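Local structure of glycerol dehydrogenase (Schizosaccharomyces pombe, 1TA9) at residues B[142-153]-B[164-175]; B[339-347]-B[410-421]. The protein catalyses the NAD-dependent oxidation of glycerol to dihydroxyacetone, probably with a catalytic zinc ion, in the assimilation of glycerol. One frame throughout, in Å; residues are numbered along the deposited sequence.

Contact 1 of 2, residues B[142-153]-B[164-175]; sequences CPDDTQVIIGVG and IAHSMNLPSIIC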
loop_
_atom_site.group_PDB
_atom_site.type_symbol
_atom_site.label_atom_id
_atom_site.label_comp_id
_atom_site.label_asym_id
_atom_site.label_seq_id
_atom_site.Cartn_x
_atom_site.Cartn_y
_atom_site.Cartn_z
ATOM N N CYS B 142 39.027 -50.720 -6.235
ATOM C CA CYS B 142 39.248 -49.862 -5.078
ATOM C C CYS B 142 39.987 -50.616 -3.976
ATOM O O CYS B 142 39.518 -51.650 -3.502
ATOM C CB CYS B 142 37.906 -49.350 -4.539
ATOM S SG CYS B 142 36.922 -48.385 -5.719
ATOM N N PRO B 143 41.162 -50.114 -3.562
ATOM C CA PRO B 143 41.953 -50.757 -2.507
ATOM C C PRO B 143 41.150 -50.932 -1.216
ATOM O O PRO B 143 40.297 -50.107 -0.888
ATOM C CB PRO B 143 43.127 -49.798 -2.334
ATOM C CG PRO B 143 43.326 -49.280 -3.722
ATOM C CD PRO B 143 41.908 -48.996 -4.166
ATOM N N ASP B 144 41.432 -52.006 -0.485
ATOM C CA ASP B 144 40.725 -52.292 0.758
ATOM C C ASP B 144 40.923 -51.220 1.822
ATOM O O ASP B 144 40.090 -51.066 2.713
ATOM C CB ASP B 144 41.167 -53.644 1.322
ATOM C CG ASP B 144 40.839 -54.793 0.396
ATOM O OD1 ASP B 144 39.654 -54.943 0.028
ATOM O OD2 ASP B 144 41.767 -55.550 0.038
ATOM N N ASP B 145 42.023 -50.484 1.732
ATOM C CA ASP B 145 42.298 -49.440 2.709
ATOM C C ASP B 145 41.789 -48.080 2.240
ATOM O O ASP B 145 42.179 -47.048 2.781
ATOM C CB ASP B 145 43.802 -49.370 3.005
ATOM C CG ASP B 145 44.615 -48.905 1.814
ATOM O OD1 ASP B 145 44.434 -49.461 0.711
ATOM O OD2 ASP B 145 45.444 -47.984 1.985
ATOM N N THR B 146 40.922 -48.089 1.231
ATOM C CA THR B 146 40.343 -46.853 0.705
ATOM C C THR B 146 39.463 -46.227 1.785
ATOM O O THR B 146 38.590 -46.892 2.342
ATOM C CB THR B 146 39.479 -47.128 -0.549
ATOM O OG1 THR B 146 40.309 -47.635 -1.601
ATOM C CG2 THR B 146 38.794 -45.849 -1.021
ATOM N N GLN B 147 39.690 -44.948 2.070
ATOM C CA GLN B 147 38.933 -44.246 3.101
ATOM C C GLN B 147 37.735 -43.449 2.590
ATOM O O GLN B 147 36.807 -43.160 3.350
ATOM C CB GLN B 147 39.853 -43.294 3.862
ATOM C CG GLN B 147 41.040 -43.952 4.540
ATOM C CD GLN B 147 41.944 -42.931 5.199
ATOM O OE1 GLN B 147 42.557 -42.103 4.525
ATOM N NE2 GLN B 147 42.022 -42.974 6.523
ATOM N N VAL B 148 37.752 -43.086 1.313
ATOM C CA VAL B 148 36.660 -42.300 0.756
ATOM C C VAL B 148 36.593 -42.425 -0.762
ATOM O O VAL B 148 37.604 -42.658 -1.425
ATOM C CB VAL B 148 36.822 -40.804 1.132
ATOM C CG1 VAL B 148 38.087 -40.239 0.487
ATOM C CG2 VAL B 148 35.601 -40.012 0.692
ATOM N N ILE B 149 35.390 -42.272 -1.302
ATOM C CA ILE B 149 35.171 -42.353 -2.738
ATOM C C ILE B 149 34.839 -40.950 -3.234
ATOM O O ILE B 149 33.888 -40.333 -2.759
ATOM C CB ILE B 149 33.988 -43.288 -3.076
ATOM C CG1 ILE B 149 34.195 -44.660 -2.425
ATOM C CG2 ILE B 149 33.853 -43.430 -4.586
ATOM C CD1 ILE B 149 35.415 -45.405 -2.915
ATOM N N ILE B 150 35.624 -40.453 -4.185
ATOM C CA ILE B 150 35.407 -39.121 -4.735
ATOM C C ILE B 150 34.925 -39.182 -6.182
ATOM O O ILE B 150 35.659 -39.623 -7.071
ATOM C CB ILE B 150 36.703 -38.286 -4.699
ATOM C CG1 ILE B 150 37.303 -38.310 -3.293
ATOM C CG2 ILE B 150 36.408 -36.854 -5.125
ATOM C CD1 ILE B 150 38.625 -37.568 -3.179
ATOM N N GLY B 151 33.693 -38.738 -6.409
ATOM C CA GLY B 151 33.134 -38.727 -7.750
ATOM C C GLY B 151 33.212 -37.331 -8.339
ATOM O O GLY B 151 32.704 -36.375 -7.749
ATOM N N VAL B 152 33.844 -37.202 -9.502
ATOM C CA VAL B 152 33.991 -35.903 -10.148
ATOM C C VAL B 152 33.366 -35.897 -11.541
ATOM O O VAL B 152 33.794 -36.645 -12.417
ATOM C CB VAL B 152 35.488 -35.521 -10.284
ATOM C CG1 VAL B 152 35.618 -34.071 -10.739
ATOM C CG2 VAL B 152 36.208 -35.739 -8.965
ATOM N N GLY B 153 32.355 -35.054 -11.748
ATOM C CA GLY B 153 31.718 -34.985 -13.051
ATOM C C GLY B 153 30.210 -34.815 -13.043
ATOM O O GLY B 153 29.658 -34.102 -12.204
ATOM N N ILE B 164 29.135 -46.969 -5.121
ATOM C CA ILE B 164 30.354 -47.632 -4.668
ATOM C C ILE B 164 30.642 -47.338 -3.198
ATOM O O ILE B 164 30.957 -48.245 -2.427
ATOM C CB ILE B 164 31.562 -47.200 -5.531
ATOM C CG1 ILE B 164 31.318 -47.609 -6.984
ATOM C CG2 ILE B 164 32.847 -47.832 -4.999
ATOM C CD1 ILE B 164 32.355 -47.089 -7.959
ATOM N N ALA B 165 30.528 -46.071 -2.810
ATOM C CA ALA B 165 30.776 -45.671 -1.430
ATOM C C ALA B 165 29.820 -46.393 -0.485
ATOM O O ALA B 165 30.218 -46.875 0.579
ATOM C CB ALA B 165 30.614 -44.157 -1.288
ATOM N N HIS B 166 28.552 -46.467 -0.874
ATOM C CA HIS B 166 27.561 -47.145 -0.053
ATOM C C HIS B 166 27.898 -48.629 0.028
ATOM O O HIS B 166 27.814 -49.236 1.092
ATOM C CB HIS B 166 26.162 -46.967 -0.643
ATOM C CG HIS B 166 25.100 -47.712 0.102
ATOM N ND1 HIS B 166 24.762 -47.421 1.407
ATOM C CD2 HIS B 166 24.315 -48.753 -0.267
ATOM C CE1 HIS B 166 23.815 -48.250 1.809
ATOM N NE2 HIS B 166 23.527 -49.068 0.812
ATOM N N SER B 167 28.286 -49.207 -1.104
ATOM C CA SER B 167 28.637 -50.622 -1.159
ATOM C C SER B 167 29.839 -50.957 -0.274
ATOM O O SER B 167 29.973 -52.084 0.201
ATOM C CB SER B 167 28.925 -51.029 -2.599
ATOM N N MET B 168 30.708 -49.978 -0.047
ATOM C CA MET B 168 31.897 -50.196 0.772
ATOM C C MET B 168 31.778 -49.593 2.171
ATOM O O MET B 168 32.741 -49.591 2.937
ATOM C CB MET B 168 33.124 -49.615 0.067
ATOM C CG MET B 168 33.390 -50.219 -1.304
ATOM S SD MET B 168 34.855 -49.540 -2.109
ATOM C CE MET B 168 36.135 -50.484 -1.316
ATOM N N ASN B 169 30.592 -49.090 2.497
ATOM C CA ASN B 169 30.337 -48.471 3.796
ATOM C C ASN B 169 31.335 -47.344 4.045
ATOM O O ASN B 169 31.849 -47.192 5.153
ATOM C CB ASN B 169 30.448 -49.504 4.925
ATOM C CG ASN B 169 29.934 -48.969 6.258
ATOM O OD1 ASN B 169 30.309 -49.458 7.327
ATOM N ND2 ASN B 169 29.064 -47.965 6.198
ATOM N N LEU B 170 31.601 -46.555 3.005
ATOM C CA LEU B 170 32.543 -45.442 3.095
ATOM C C LEU B 170 31.881 -44.103 2.802
ATOM O O LEU B 170 30.856 -44.040 2.127
ATOM C CB LEU B 170 33.681 -45.627 2.090
ATOM C CG LEU B 170 34.687 -46.758 2.283
ATOM C CD1 LEU B 170 35.649 -46.764 1.111
ATOM C CD2 LEU B 170 35.438 -46.562 3.595
ATOM N N PRO B 171 32.472 -43.008 3.306
ATOM C CA PRO B 171 31.910 -41.679 3.061
ATOM C C PRO B 171 32.132 -41.335 1.592
ATOM O O PRO B 171 33.016 -41.898 0.943
ATOM C CB PRO B 171 32.714 -40.787 3.999
ATOM C CG PRO B 171 34.059 -41.469 4.024
ATOM C CD PRO B 171 33.674 -42.926 4.155
ATOM N N SER B 172 31.332 -40.415 1.069
ATOM C CA SER B 172 31.454 -40.027 -0.327
ATOM C C SER B 172 31.634 -38.527 -0.479
ATOM O O SER B 172 31.135 -37.745 0.332
ATOM C CB SER B 172 30.211 -40.474 -1.109
ATOM O OG SER B 172 29.024 -39.939 -0.539
ATOM N N ILE B 173 32.372 -38.142 -1.514
ATOM C CA ILE B 173 32.614 -36.743 -1.824
ATOM C C ILE B 173 32.193 -36.572 -3.283
ATOM O O ILE B 173 32.755 -37.198 -4.185
ATOM C CB ILE B 173 34.101 -36.367 -1.623
ATOM C CG1 ILE B 173 34.460 -36.494 -0.135
ATOM C CG2 ILE B 173 34.354 -34.939 -2.099
ATOM C CD1 ILE B 173 35.868 -36.046 0.219
ATOM N N ILE B 174 31.191 -35.727 -3.498
ATOM C CA ILE B 174 30.632 -35.488 -4.825
ATOM C C ILE B 174 31.062 -34.125 -5.363
ATOM O O ILE B 174 30.833 -33.098 -4.723
ATOM C CB ILE B 174 29.092 -35.553 -4.761
ATOM C CG1 ILE B 174 28.652 -36.861 -4.090
ATOM C CG2 ILE B 174 28.500 -35.450 -6.156
ATOM C CD1 ILE B 174 29.018 -38.131 -4.856
ATOM N N CYS B 175 31.678 -34.123 -6.544
ATOM C CA CYS B 175 32.166 -32.890 -7.148
ATOM C C CYS B 175 31.560 -32.637 -8.519
ATOM O O CYS B 175 32.112 -33.053 -9.539
ATOM C CB CYS B 175 33.688 -32.944 -7.277
ATOM S SG CYS B 175 34.523 -33.550 -5.806
#
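Ile149 and Gly151 pair through their backbones with the strand from Ser172; the segment axes come within 4.8 Å and run nearly parallel (12°). Five N-H...O bonds lace them: Ile149 N, Gly151 N and Gly153 N donate to Pro171 O, Ile173 O and Cys175 O, while the carbonyls of Ile149 and Gly151 accept from Ile173 N and Cys175 N. The shortest, Cys175 N to Gly151 O (2.8 Å), arrives almost head-on to the carbonyl.

Apolar packing differs on the two faces. Ile150 and Ile173 lie side by side, next to Val152 and Cys175. On the other face Ile149 lays CG1 against Ala165 CB (3.8 Å) of helix 155-167, and its CD1 reaches Ile164 CG2. Cys142 CB meets Met168 CE at 3.8 Å, where a bend at chi3 (81°) turns the methyl. Leu170, whose N closes the Schellman motif on Ala165 O, brings CD1 near Ile149 CD1 and, at roughly right angles, to Thr146 CG2 (3.9 Å). With an alanine here, Thr146 CG2 and Ile149 CD1 would probably lose this methyl, leaving a gap beside the Pro143-Thr146 turn.

This is a right-handed beta-alpha-beta crossover of the Rossmann-like NAD-binding domain; residues after Gly153 probably bind NAD.

Contact 2 of 2, residues B[339-347]-B[410-421]; sequences YGTLVQVVL and IADAIKAVDSYS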
loop_
_atom_site.group_PDB
_atom_site.type_symbol
_atom_site.label_atom_id
_atom_site.label_comp_id
_atom_site.label_asym_id
_atom_site.label_seq_id
_atom_site.Cartn_x
_atom_site.Cartn_y
_atom_site.Cartn_z
ATOM N N TYR B 339 9.546 -27.587 -18.435
ATOM C CA TYR B 339 8.269 -27.765 -19.118
ATOM C C TYR B 339 7.310 -28.487 -18.171
ATOM O O TYR B 339 6.139 -28.127 -18.068
ATOM C CB TYR B 339 8.437 -28.585 -20.403
ATOM C CG TYR B 339 7.222 -28.526 -21.307
ATOM C CD1 TYR B 339 7.101 -27.535 -22.282
ATOM C CD2 TYR B 339 6.165 -29.428 -21.153
ATOM C CE1 TYR B 339 5.959 -27.442 -23.085
ATOM C CE2 TYR B 339 5.015 -29.338 -21.947
ATOM C CZ TYR B 339 4.921 -28.345 -22.909
ATOM O OH TYR B 339 3.783 -28.249 -23.684
ATOM N N GLY B 340 7.822 -29.503 -17.481
ATOM C CA GLY B 340 7.008 -30.259 -16.545
ATOM C C GLY B 340 6.461 -29.400 -15.417
ATOM O O GLY B 340 5.380 -29.669 -14.892
ATOM N N THR B 341 7.210 -28.369 -15.040
ATOM C CA THR B 341 6.779 -27.469 -13.980
ATOM C C THR B 341 5.589 -26.648 -14.481
ATOM O O THR B 341 4.643 -26.400 -13.736
ATOM C CB THR B 341 7.935 -26.539 -13.541
ATOM O OG1 THR B 341 9.016 -27.341 -13.042
ATOM C CG2 THR B 341 7.478 -25.586 -12.433
ATOM N N LEU B 342 5.627 -26.240 -15.747
ATOM C CA LEU B 342 4.514 -25.482 -16.308
ATOM C C LEU B 342 3.290 -26.386 -16.366
ATOM O O LEU B 342 2.161 -25.934 -16.169
ATOM C CB LEU B 342 4.848 -24.968 -17.711
ATOM C CG LEU B 342 5.890 -23.845 -17.804
ATOM C CD1 LEU B 342 6.025 -23.399 -19.259
ATOM C CD2 LEU B 342 5.471 -22.667 -16.931
ATOM N N VAL B 343 3.511 -27.667 -16.639
ATOM C CA VAL B 343 2.400 -28.606 -16.690
ATOM C C VAL B 343 1.797 -28.713 -15.288
ATOM O O VAL B 343 0.573 -28.758 -15.140
ATOM C CB VAL B 343 2.849 -30.011 -17.163
ATOM C CG1 VAL B 343 1.653 -30.962 -17.172
ATOM C CG2 VAL B 343 3.452 -29.924 -18.573
ATOM N N GLN B 344 2.643 -28.745 -14.259
ATOM C CA GLN B 344 2.113 -28.829 -12.896
ATOM C C GLN B 344 1.293 -27.581 -12.592
ATOM O O GLN B 344 0.302 -27.644 -11.870
ATOM C CB GLN B 344 3.224 -28.972 -11.840
ATOM C CG GLN B 344 2.632 -29.036 -10.419
ATOM C CD GLN B 344 3.597 -29.535 -9.361
ATOM O OE1 GLN B 344 4.471 -30.358 -9.637
ATOM N NE2 GLN B 344 3.420 -29.059 -8.128
ATOM N N VAL B 345 1.710 -26.447 -13.148
ATOM C CA VAL B 345 1.002 -25.188 -12.937
ATOM C C VAL B 345 -0.402 -25.279 -13.523
ATOM O O VAL B 345 -1.353 -24.710 -12.979
ATOM C CB VAL B 345 1.775 -24.009 -13.581
ATOM C CG1 VAL B 345 0.880 -22.795 -13.711
ATOM C CG2 VAL B 345 2.987 -23.673 -12.719
ATOM N N VAL B 346 -0.529 -25.994 -14.635
ATOM C CA VAL B 346 -1.828 -26.175 -15.260
ATOM C C VAL B 346 -2.662 -27.109 -14.383
ATOM O O VAL B 346 -3.847 -26.864 -14.150
ATOM C CB VAL B 346 -1.678 -26.772 -16.682
ATOM C CG1 VAL B 346 -3.047 -27.074 -17.279
ATOM C CG2 VAL B 346 -0.925 -25.785 -17.571
ATOM N N LEU B 347 -2.035 -28.173 -13.881
ATOM C CA LEU B 347 -2.734 -29.128 -13.021
ATOM C C LEU B 347 -3.138 -28.480 -11.695
ATOM O O LEU B 347 -4.153 -28.852 -11.100
ATOM C CB LEU B 347 -1.854 -30.357 -12.763
ATOM C CG LEU B 347 -1.549 -31.220 -13.996
ATOM C CD1 LEU B 347 -0.623 -32.365 -13.614
ATOM C CD2 LEU B 347 -2.852 -31.766 -14.572
ATOM N N ILE B 410 -3.376 -35.514 -17.714
ATOM C CA ILE B 410 -1.959 -35.217 -17.870
ATOM C C ILE B 410 -1.724 -34.811 -19.326
ATOM O O ILE B 410 -1.085 -33.792 -19.613
ATOM C CB ILE B 410 -1.088 -36.445 -17.538
ATOM C CG1 ILE B 410 -1.378 -36.917 -16.109
ATOM C CG2 ILE B 410 0.386 -36.101 -17.712
ATOM C CD1 ILE B 410 -1.224 -35.837 -15.052
ATOM N N ALA B 411 -2.249 -35.616 -20.243
ATOM C CA ALA B 411 -2.106 -35.339 -21.666
ATOM C C ALA B 411 -2.679 -33.971 -22.029
ATOM O O ALA B 411 -2.071 -33.219 -22.797
ATOM C CB ALA B 411 -2.797 -36.423 -22.478
ATOM N N ASP B 412 -3.850 -33.653 -21.485
ATOM C CA ASP B 412 -4.494 -32.368 -21.761
ATOM C C ASP B 412 -3.657 -31.192 -21.272
ATOM O O ASP B 412 -3.539 -30.168 -21.958
ATOM C CB ASP B 412 -5.872 -32.298 -21.094
ATOM C CG ASP B 412 -6.959 -32.968 -21.913
ATOM O OD1 ASP B 412 -6.661 -33.499 -23.007
ATOM O OD2 ASP B 412 -8.121 -32.954 -21.456
ATOM N N ALA B 413 -3.084 -31.342 -20.080
ATOM C CA ALA B 413 -2.274 -30.286 -19.485
ATOM C C ALA B 413 -0.986 -30.045 -20.273
ATOM O O ALA B 413 -0.519 -28.912 -20.373
ATOM C CB ALA B 413 -1.952 -30.629 -18.027
ATOM N N ILE B 414 -0.408 -31.109 -20.822
ATOM C CA ILE B 414 0.810 -30.970 -21.614
ATOM C C ILE B 414 0.510 -30.106 -22.842
ATOM O O ILE B 414 1.297 -29.227 -23.204
ATOM C CB ILE B 414 1.342 -32.349 -22.070
ATOM C CG1 ILE B 414 1.939 -33.090 -20.868
ATOM C CG2 ILE B 414 2.376 -32.177 -23.178
ATOM C CD1 ILE B 414 2.395 -34.509 -21.182
ATOM N N LYS B 415 -0.633 -30.352 -23.477
ATOM C CA LYS B 415 -1.020 -29.574 -24.649
ATOM C C LYS B 415 -1.445 -28.165 -24.254
ATOM O O LYS B 415 -1.213 -27.213 -24.993
ATOM C CB LYS B 415 -2.155 -30.270 -25.407
ATOM C CG LYS B 415 -1.681 -31.486 -26.202
ATOM C CD LYS B 415 -2.809 -32.153 -26.979
ATOM C CE LYS B 415 -3.741 -32.931 -26.061
ATOM N NZ LYS B 415 -4.735 -33.747 -26.837
ATOM N N ALA B 416 -2.066 -28.033 -23.086
ATOM C CA ALA B 416 -2.504 -26.725 -22.613
ATOM C C ALA B 416 -1.292 -25.814 -22.434
ATOM O O ALA B 416 -1.318 -24.651 -22.832
ATOM C CB ALA B 416 -3.262 -26.867 -21.298
ATOM N N VAL B 417 -0.227 -26.338 -21.830
ATOM C CA VAL B 417 0.980 -25.539 -21.645
ATOM C C VAL B 417 1.429 -24.993 -23.004
ATOM O O VAL B 417 1.724 -23.808 -23.146
ATOM C CB VAL B 417 2.131 -26.383 -21.041
ATOM C CG1 VAL B 417 3.435 -25.593 -21.088
ATOM C CG2 VAL B 417 1.798 -26.768 -19.599
ATOM N N ASP B 418 1.463 -25.862 -24.006
ATOM C CA ASP B 418 1.881 -25.455 -25.345
ATOM C C ASP B 418 1.046 -24.292 -25.884
ATOM O O ASP B 418 1.593 -23.315 -26.396
ATOM C CB ASP B 418 1.800 -26.642 -26.300
ATOM C CG ASP B 418 2.326 -26.312 -27.680
ATOM O OD1 ASP B 418 3.525 -25.969 -27.798
ATOM O OD2 ASP B 418 1.537 -26.395 -28.643
ATOM N N SER B 419 -0.276 -24.390 -25.771
ATOM C CA SER B 419 -1.146 -23.319 -26.251
ATOM C C SER B 419 -0.988 -22.035 -25.433
ATOM O O SER B 419 -0.990 -20.934 -25.989
ATOM C CB SER B 419 -2.610 -23.764 -26.219
ATOM O OG SER B 419 -2.842 -24.818 -27.137
ATOM N N TYR B 420 -0.875 -22.172 -24.113
ATOM C CA TYR B 420 -0.711 -21.007 -23.241
ATOM C C TYR B 420 0.583 -20.264 -23.591
ATOM O O TYR B 420 0.598 -19.037 -23.720
ATOM C CB TYR B 420 -0.640 -21.433 -21.764
ATOM C CG TYR B 420 -1.915 -21.974 -21.137
ATOM C CD1 TYR B 420 -3.065 -22.207 -21.890
ATOM C CD2 TYR B 420 -1.945 -22.287 -19.779
ATOM C CE1 TYR B 420 -4.228 -22.747 -21.294
ATOM C CE2 TYR B 420 -3.090 -22.824 -19.175
ATOM C CZ TYR B 420 -4.224 -23.053 -19.935
ATOM O OH TYR B 420 -5.338 -23.593 -19.326
ATOM N N SER B 421 1.674 -21.015 -23.715
ATOM C CA SER B 421 2.974 -20.429 -24.046
ATOM C C SER B 421 2.937 -19.767 -25.421
ATOM O O SER B 421 3.469 -18.673 -25.602
ATOM C CB SER B 421 4.070 -21.502 -24.011
ATOM O OG SER B 421 4.290 -21.970 -22.690
#
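Tyr339 holds CG anti to the backbone N (chi1 -167°), which brings the end of its ring against residues 414-418, and Val417 holds CG1 anti to its own N, which lays that methyl over one face of the ring. The CH-pi contact has CG1 of Val417 4.0 Å from the Tyr339 ring centroid, and the two side chains run antiparallel past one another. At the ring's edge the hydroxyl donates to the backbone: Tyr339 OH to Ile414 O is 2.7 Å, with the donor tilted 17° from the carbonyl plane. Within the helix this carbonyl receives a weak bond from Asp418 N, and the phenol adds a second, shorter one at a buried site.

The rest is interlocked hydrocarbon. Val417 is a knob among Tyr339, Leu342, Val343 and Val346; its CG2 presses on Val346 CG2 (3.5 Å) and closes tightly on the backbone at Val343 CA (3.5 Å). In return Val346 fits among Ala413, Ala416, Val417 and Tyr420, with CG1 3.8 Å from Ala413 CB and CG2 4.0 Å from Tyr420 CE2. The small Ala413 is consistent with the close approach here; its CB also meets Val343 CG1 and Leu347 CD2. Toward the start of the second segment, Leu347 CD1 meets Ile410 CD1 at 3.8 Å.

Beyond this interface, Asp418 forms a salt bridge with Arg284 of the second subunit, and Tyr420 stacks edge-to-face with Phe355. The segment axes cross at 107° and approach to 8.6 Å, a steep crossing with reciprocal knobs-into-holes packing. It belongs to the all-helical C-terminal domain characteristic of iron-containing alcohol dehydrogenases; one of its two helices, 333-347, starts at the zinc ligand His333.

Overall arrangement
The two contacts lie on opposite sides of the chain's centre, their own centres about 41 Å apart and their nearest atoms about 22 Å apart. They share no helix or strand and come in series: contact 1 is complete before contact 2 begins. Contact 1 joins neighbouring strands 148-153 and 172-176 of the six-stranded parallel sheet through helix 155-167; contact 2 packs helix 333-347 against helix 407-428 in the helical part. Between them sit the zinc ligands Asp232, His315 and His333. The arrangement is that of a two-domain dehydrogenase, in which the sheet domain probably holds NAD and the helical domain supplies the metal ligands.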